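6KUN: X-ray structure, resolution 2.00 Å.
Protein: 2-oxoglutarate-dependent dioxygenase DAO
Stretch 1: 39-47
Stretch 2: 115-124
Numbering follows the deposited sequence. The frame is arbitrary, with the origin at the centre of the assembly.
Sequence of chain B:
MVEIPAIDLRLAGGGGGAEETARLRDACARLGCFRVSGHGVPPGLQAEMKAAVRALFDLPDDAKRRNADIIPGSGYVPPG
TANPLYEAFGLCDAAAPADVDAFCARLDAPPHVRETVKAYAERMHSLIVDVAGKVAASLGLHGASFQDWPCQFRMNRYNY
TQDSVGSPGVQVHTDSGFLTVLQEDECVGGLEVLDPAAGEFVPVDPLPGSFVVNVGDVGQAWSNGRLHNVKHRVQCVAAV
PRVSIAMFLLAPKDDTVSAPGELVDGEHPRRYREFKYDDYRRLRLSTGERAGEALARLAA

Stretch 1 (39-47) HGVPPGLQA
Stretch 2 115-124: ETVKAYAERM

Residues 39–47 approach the helix 115–124 as a loop that turns into a helix: H39 to P42 are extended or turn-like, P42 occupies the N-cap position, and P43 to A47 are helical, with Q46 N bonded to P42 O (3.1 Å) and A47 N to P43 O (2.9 Å). Stretch 2 is regular helix throughout. The two helix axes come no closer than 10.5 Å, and their N-to-C directions diverge by 124°, so the segments cross obliquely. The register is marked by two nearest CA pairs, V41 CA with R123 CA at 7.0 Å and L45 CA with Y120 CA at 7.4 Å. The surface buried between the two stretches is 371 Å², both sides summed.

L45 is the centre of the apolar contact. Its CA-to-CB bond points toward the other helix, and the t, p rotamer (chi1 180°, chi2 59°) spreads the two methyls along it. L45 CD1 lies 4.2 Å from A119 CB and 4.5 Å from T116 CG2, while L45 CD2 packs 3.8 Å from R123 CG. Between these, L45 CG sits 3.9 Å from Y120 CD1, at the edge of the tyrosine ring. A119 also points its CA-to-CB bond toward stretch 1, so its methyl meets the leucine directly.

Y120 leaves its helix sideways, with chi1 at -145°, between the t and m wells, and chi2 at 81°. This brings the end of the side chain nearer to stretch 1 than its base direction suggests. Y120 CE1 comes to 4.2 Å from V41 CG1, V41 being in the t rotamer, and Y120 OH lies 3.8 Å from Q46 CG. Q46 points away from stretch 2 at CB; its m, t conformation with chi3 at 57° folds the amide back to its own loop, where Q46 NE2 donates to V41 O (2.9 Å, 139°), tying the first helical turn to the preceding segment.

R123 points toward stretch 1 and is m at chi1, chi2 and chi3 (-61°, -60°, -58°), with chi4 at -87°. This curled path carries the guanidinium over the loop, where R123 NH2 donates a weak hydrogen bond to G40 O (3.0 Å, 125°); the acceptor lies at the guanidinium edge, near its plane. V41 CA is 4.0 Å from R123 NH2, and P42 CD is 3.5 Å from R123 NH1, so the charged group also packs against the backbone and proline ring. G40 has phi/psi of 79/2, a positive phi that favours glycine. The turn is braced by V41 N donating to H39 ND1 (3.1 Å, 155°), with H39 chi1 in p and chi2 at 64°.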

ATOM      1  N   HIS B  39     -10.572  -2.093  12.954  1.00 29.68           N
ATOM      2  CA  HIS B  39      -9.853  -1.374  13.988  1.00 24.75           C
ATOM      3  C   HIS B  39     -10.076   0.130  13.931  1.00 35.85           C
ATOM      4  O   HIS B  39      -9.659   0.843  14.859  1.00 34.77           O
ATOM      5  CB  HIS B  39      -8.362  -1.683  13.825  1.00 30.75           C
ATOM      6  CG  HIS B  39      -7.897  -1.547  12.415  1.00 29.56           C
ATOM      7  ND1 HIS B  39      -7.908  -0.337  11.751  1.00 25.32           N
ATOM      8  CD2 HIS B  39      -7.513  -2.476  11.508  1.00 24.53           C
ATOM      9  CE1 HIS B  39      -7.485  -0.520  10.510  1.00 24.68           C
ATOM     10  NE2 HIS B  39      -7.243  -1.808  10.338  1.00 25.02           N
ATOM     11  N   GLY B  40     -10.663   0.629  12.855  1.00 33.55           N
ATOM     12  CA  GLY B  40     -11.051   2.012  12.775  1.00 30.31           C
ATOM     13  C   GLY B  40      -9.952   3.007  12.474  1.00 30.37           C
ATOM     14  O   GLY B  40     -10.236   4.215  12.483  1.00 36.66           O
ATOM     15  N   VAL B  41      -8.712   2.565  12.251  1.00 33.70           N
ATOM     16  CA  VAL B  41      -7.655   3.491  11.814  1.00 25.40           C
ATOM     17  C   VAL B  41      -7.946   3.816  10.353  1.00 28.45           C
ATOM     18  O   VAL B  41      -7.991   2.911   9.494  1.00 23.29           O
ATOM     19  CB  VAL B  41      -6.244   2.911  11.971  1.00 20.17           C
ATOM     20  CG1 VAL B  41      -5.192   3.989  11.724  1.00 24.79           C
ATOM     21  CG2 VAL B  41      -6.042   2.330  13.367  1.00 27.12           C
ATOM     22  N   PRO B  42      -8.180   5.072  10.019  1.00 24.62           N
ATOM     23  CA  PRO B  42      -8.675   5.395   8.675  1.00 28.72           C
ATOM     24  C   PRO B  42      -7.585   5.163   7.626  1.00 29.01           C
ATOM     25  O   PRO B  42      -6.395   5.306   7.925  1.00 20.93           O
ATOM     26  CB  PRO B  42      -9.081   6.873   8.771  1.00 34.54           C
ATOM     27  CG  PRO B  42      -8.524   7.387  10.084  1.00 35.71           C
ATOM     28  CD  PRO B  42      -8.320   6.204  10.973  1.00 27.40           C
ATOM     29  N   PRO B  43      -7.969   4.787   6.402  1.00 26.18           N
ATOM     30  CA  PRO B  43      -6.973   4.533   5.345  1.00 28.16           C
ATOM     31  C   PRO B  43      -6.119   5.726   4.966  1.00 18.07           C
ATOM     32  O   PRO B  43      -4.943   5.575   4.601  1.00 21.60           O
ATOM     33  CB  PRO B  43      -7.845   4.116   4.137  1.00 37.41           C
ATOM     34  CG  PRO B  43      -9.087   3.574   4.734  1.00 34.83           C
ATOM     35  CD  PRO B  43      -9.334   4.392   5.986  1.00 31.93           C
ATOM     36  N   GLY B  44      -6.700   6.914   4.983  1.00 22.57           N
ATOM     37  CA  GLY B  44      -5.925   8.087   4.680  1.00 24.15           C
ATOM     38  C   GLY B  44      -4.793   8.266   5.666  1.00 25.22           C
ATOM     39  O   GLY B  44      -3.663   8.571   5.271  1.00 23.98           O
ATOM     40  N   LEU B  45      -5.076   8.087   6.960  1.00 28.34           N
ATOM     41  CA  LEU B  45      -4.034   8.226   7.974  1.00 22.57           C
ATOM     42  C   LEU B  45      -2.969   7.154   7.800  1.00 20.78           C
ATOM     43  O   LEU B  45      -1.774   7.428   7.892  1.00 20.37           O
ATOM     44  CB  LEU B  45      -4.666   8.138   9.378  1.00 21.59           C
ATOM     45  CG  LEU B  45      -3.652   8.279  10.510  1.00 21.27           C
ATOM     46  CD1 LEU B  45      -2.896   9.619  10.446  1.00 24.57           C
ATOM     47  CD2 LEU B  45      -4.341   8.137  11.827  1.00 22.68           C
ATOM     48  N   GLN B  46      -3.377   5.916   7.520  1.00 18.04           N
ATOM     49  CA  GLN B  46      -2.371   4.885   7.286  1.00 13.17           C
ATOM     50  C   GLN B  46      -1.474   5.249   6.115  1.00 20.01           C
ATOM     51  O   GLN B  46      -0.270   4.968   6.140  1.00 26.15           O
ATOM     52  CB  GLN B  46      -3.058   3.548   7.017  1.00 19.64           C
ATOM     53  CG  GLN B  46      -3.777   2.998   8.205  1.00 22.60           C
ATOM     54  CD  GLN B  46      -4.457   1.732   7.845  1.00 35.89           C
ATOM     55  OE1 GLN B  46      -3.804   0.796   7.389  1.00 39.14           O
ATOM     56  NE2 GLN B  46      -5.771   1.697   7.990  1.00 41.57           N
ATOM     57  N   ALA B  47      -2.044   5.832   5.060  1.00 24.86           N
ATOM     58  CA  ALA B  47      -1.231   6.202   3.903  1.00 20.32           C
ATOM     59  C   ALA B  47      -0.280   7.345   4.255  1.00 22.32           C
ATOM     60  O   ALA B  47       0.887   7.368   3.853  1.00 20.68           O
ATOM     61  CB  ALA B  47      -2.137   6.623   2.733  1.00 30.74           C
ATOM     62  N   GLU B 115       3.196  15.947  12.907  1.00 18.83           N
ATOM     63  CA  GLU B 115       1.783  15.832  13.198  1.00 16.97           C
ATOM     64  C   GLU B 115       1.260  14.437  12.868  1.00 15.40           C
ATOM     65  O   GLU B 115       0.399  13.921  13.594  1.00 18.66           O
ATOM     66  CB  GLU B 115       0.971  16.862  12.390  1.00 42.12           C
ATOM     67  CG  GLU B 115      -0.561  16.734  12.598  1.00 84.05           C
ATOM     68  CD  GLU B 115      -1.418  17.664  11.718  1.00110.29           C
ATOM     69  OE1 GLU B 115      -0.852  18.445  10.917  1.00121.20           O
ATOM     70  OE2 GLU B 115      -2.668  17.602  11.837  1.00101.48           O
ATOM     71  N   THR B 116       1.723  13.847  11.752  1.00 16.59           N
ATOM     72  CA  THR B 116       1.249  12.535  11.337  1.00 20.79           C
ATOM     73  C   THR B 116       1.703  11.475  12.324  1.00 20.41           C
ATOM     74  O   THR B 116       0.918  10.632  12.749  1.00 16.28           O
ATOM     75  CB  THR B 116       1.763  12.169   9.933  1.00 23.31           C
ATOM     76  OG1 THR B 116       1.248  13.064   8.952  1.00 20.07           O
ATOM     77  CG2 THR B 116       1.356  10.722   9.545  1.00 18.62           C
ATOM     78  N   VAL B 117       2.961  11.561  12.739  1.00 16.21           N
ATOM     79  CA  VAL B 117       3.490  10.627  13.712  1.00 14.40           C
ATOM     80  C   VAL B 117       2.714  10.745  15.014  1.00 22.44           C
ATOM     81  O   VAL B 117       2.350   9.738  15.641  1.00 15.33           O
ATOM     82  CB  VAL B 117       4.993  10.848  13.930  1.00 19.43           C
ATOM     83  CG1 VAL B 117       5.489  10.007  15.138  1.00 20.24           C
ATOM     84  CG2 VAL B 117       5.757  10.468  12.714  1.00 13.78           C
ATOM     85  N   LYS B 118       2.424  11.969  15.422  1.00 17.54           N
ATOM     86  CA  LYS B 118       1.672  12.179  16.649  1.00 17.96           C
ATOM     87  C   LYS B 118       0.311  11.519  16.557  1.00 17.22           C
ATOM     88  O   LYS B 118      -0.106  10.809  17.490  1.00 19.51           O
ATOM     89  CB  LYS B 118       1.538  13.674  16.916  1.00 21.95           C
ATOM     90  CG  LYS B 118       0.844  14.033  18.207  1.00 27.52           C
ATOM     91  CD  LYS B 118       0.925  15.553  18.466  1.00 35.64           C
ATOM     92  CE  LYS B 118       0.262  15.897  19.792  1.00 40.74           C
ATOM     93  NZ  LYS B 118       0.916  17.042  20.462  1.00 49.99           N
ATOM     94  N   ALA B 119      -0.408  11.749  15.452  1.00 19.80           N
ATOM     95  CA  ALA B 119      -1.750  11.200  15.317  1.00 15.87           C
ATOM     96  C   ALA B 119      -1.715   9.680  15.306  1.00 24.42           C
ATOM     97  O   ALA B 119      -2.535   9.027  15.971  1.00 17.97           O
ATOM     98  CB  ALA B 119      -2.421  11.747  14.043  1.00 24.33           C
ATOM     99  N   TYR B 120      -0.771   9.114  14.570  1.00 18.42           N
ATOM    100  CA  TYR B 120      -0.588   7.712  14.517  1.00 20.97           C
ATOM    101  C   TYR B 120      -0.286   7.108  15.892  1.00 23.61           C
ATOM    102  O   TYR B 120      -0.902   6.187  16.262  1.00 23.14           O
ATOM    103  CB  TYR B 120       0.436   7.295  13.471  1.00 22.04           C
ATOM    104  CG  TYR B 120       0.116   6.026  12.811  1.00 16.89           C
ATOM    105  CD1 TYR B 120      -0.772   6.008  11.804  1.00 24.04           C
ATOM    106  CD2 TYR B 120       0.674   4.837  13.198  1.00 19.89           C
ATOM    107  CE1 TYR B 120      -1.087   4.878  11.170  1.00 30.51           C
ATOM    108  CE2 TYR B 120       0.353   3.674  12.554  1.00 25.35           C
ATOM    109  CZ  TYR B 120      -0.528   3.727  11.528  1.00 35.06           C
ATOM    110  OH  TYR B 120      -0.962   2.683  10.810  1.00 46.55           O
ATOM    111  N   ALA B 121       0.661   7.653  16.609  1.00 16.81           N
ATOM    112  CA  ALA B 121       1.016   7.111  17.929  1.00 15.45           C
ATOM    113  C   ALA B 121      -0.213   7.097  18.826  1.00 18.58           C
ATOM    114  O   ALA B 121      -0.538   6.075  19.468  1.00 21.33           O
ATOM    115  CB  ALA B 121       2.144   7.925  18.575  1.00 24.24           C
ATOM    116  N   GLU B 122      -0.939   8.207  18.836  1.00 21.01           N
ATOM    117  CA  GLU B 122      -2.154   8.307  19.626  1.00 17.74           C
ATOM    118  C   GLU B 122      -3.187   7.263  19.200  1.00 21.46           C
ATOM    119  O   GLU B 122      -3.786   6.594  20.057  1.00 22.94           O
ATOM    120  CB  GLU B 122      -2.721   9.720  19.475  1.00 22.38           C
ATOM    121  CG  GLU B 122      -1.939  10.763  20.230  1.00 25.68           C
ATOM    122  CD  GLU B 122      -2.331  12.183  19.823  1.00 42.07           C
ATOM    123  OE1 GLU B 122      -3.101  12.352  18.846  1.00 44.94           O
ATOM    124  OE2 GLU B 122      -1.848  13.132  20.476  1.00 48.96           O
ATOM    125  N   ARG B 123      -3.398   7.102  17.871  1.00 20.93           N
ATOM    126  CA  ARG B 123      -4.391   6.156  17.392  1.00 20.07           C
ATOM    127  C   ARG B 123      -3.981   4.718  17.699  1.00 21.09           C
ATOM    128  O   ARG B 123      -4.820   3.875  18.082  1.00 22.50           O
ATOM    129  CB  ARG B 123      -4.635   6.332  15.893  1.00 28.51           C
ATOM    130  CG  ARG B 123      -5.155   7.697  15.514  1.00 51.30           C
ATOM    131  CD  ARG B 123      -6.450   7.973  16.197  1.00 60.50           C
ATOM    132  NE  ARG B 123      -7.421   6.946  15.858  1.00 58.47           N
ATOM    133  CZ  ARG B 123      -8.196   6.995  14.785  1.00 53.62           C
ATOM    134  NH1 ARG B 123      -8.118   8.033  13.956  1.00 27.73           N
ATOM    135  NH2 ARG B 123      -9.051   6.007  14.551  1.00 53.29           N
ATOM    136  N   MET B 124      -2.700   4.418  17.546  1.00 16.96           N
ATOM    137  CA  MET B 124      -2.226   3.092  17.900  1.00 15.74           C
ATOM    138  C   MET B 124      -2.364   2.822  19.388  1.00 24.90           C
ATOM    139  O   MET B 124      -2.625   1.675  19.801  1.00 17.00           O
ATOM    140  CB  MET B 124      -0.769   2.945  17.495  1.00 19.33           C
ATOM    141  CG  MET B 124      -0.529   2.888  16.036  1.00 36.94           C
ATOM    142  SD  MET B 124      -0.102   1.224  15.557  1.00 65.58           S
ATOM    143  CE  MET B 124       1.646   1.274  15.784  1.00 48.81           C
TER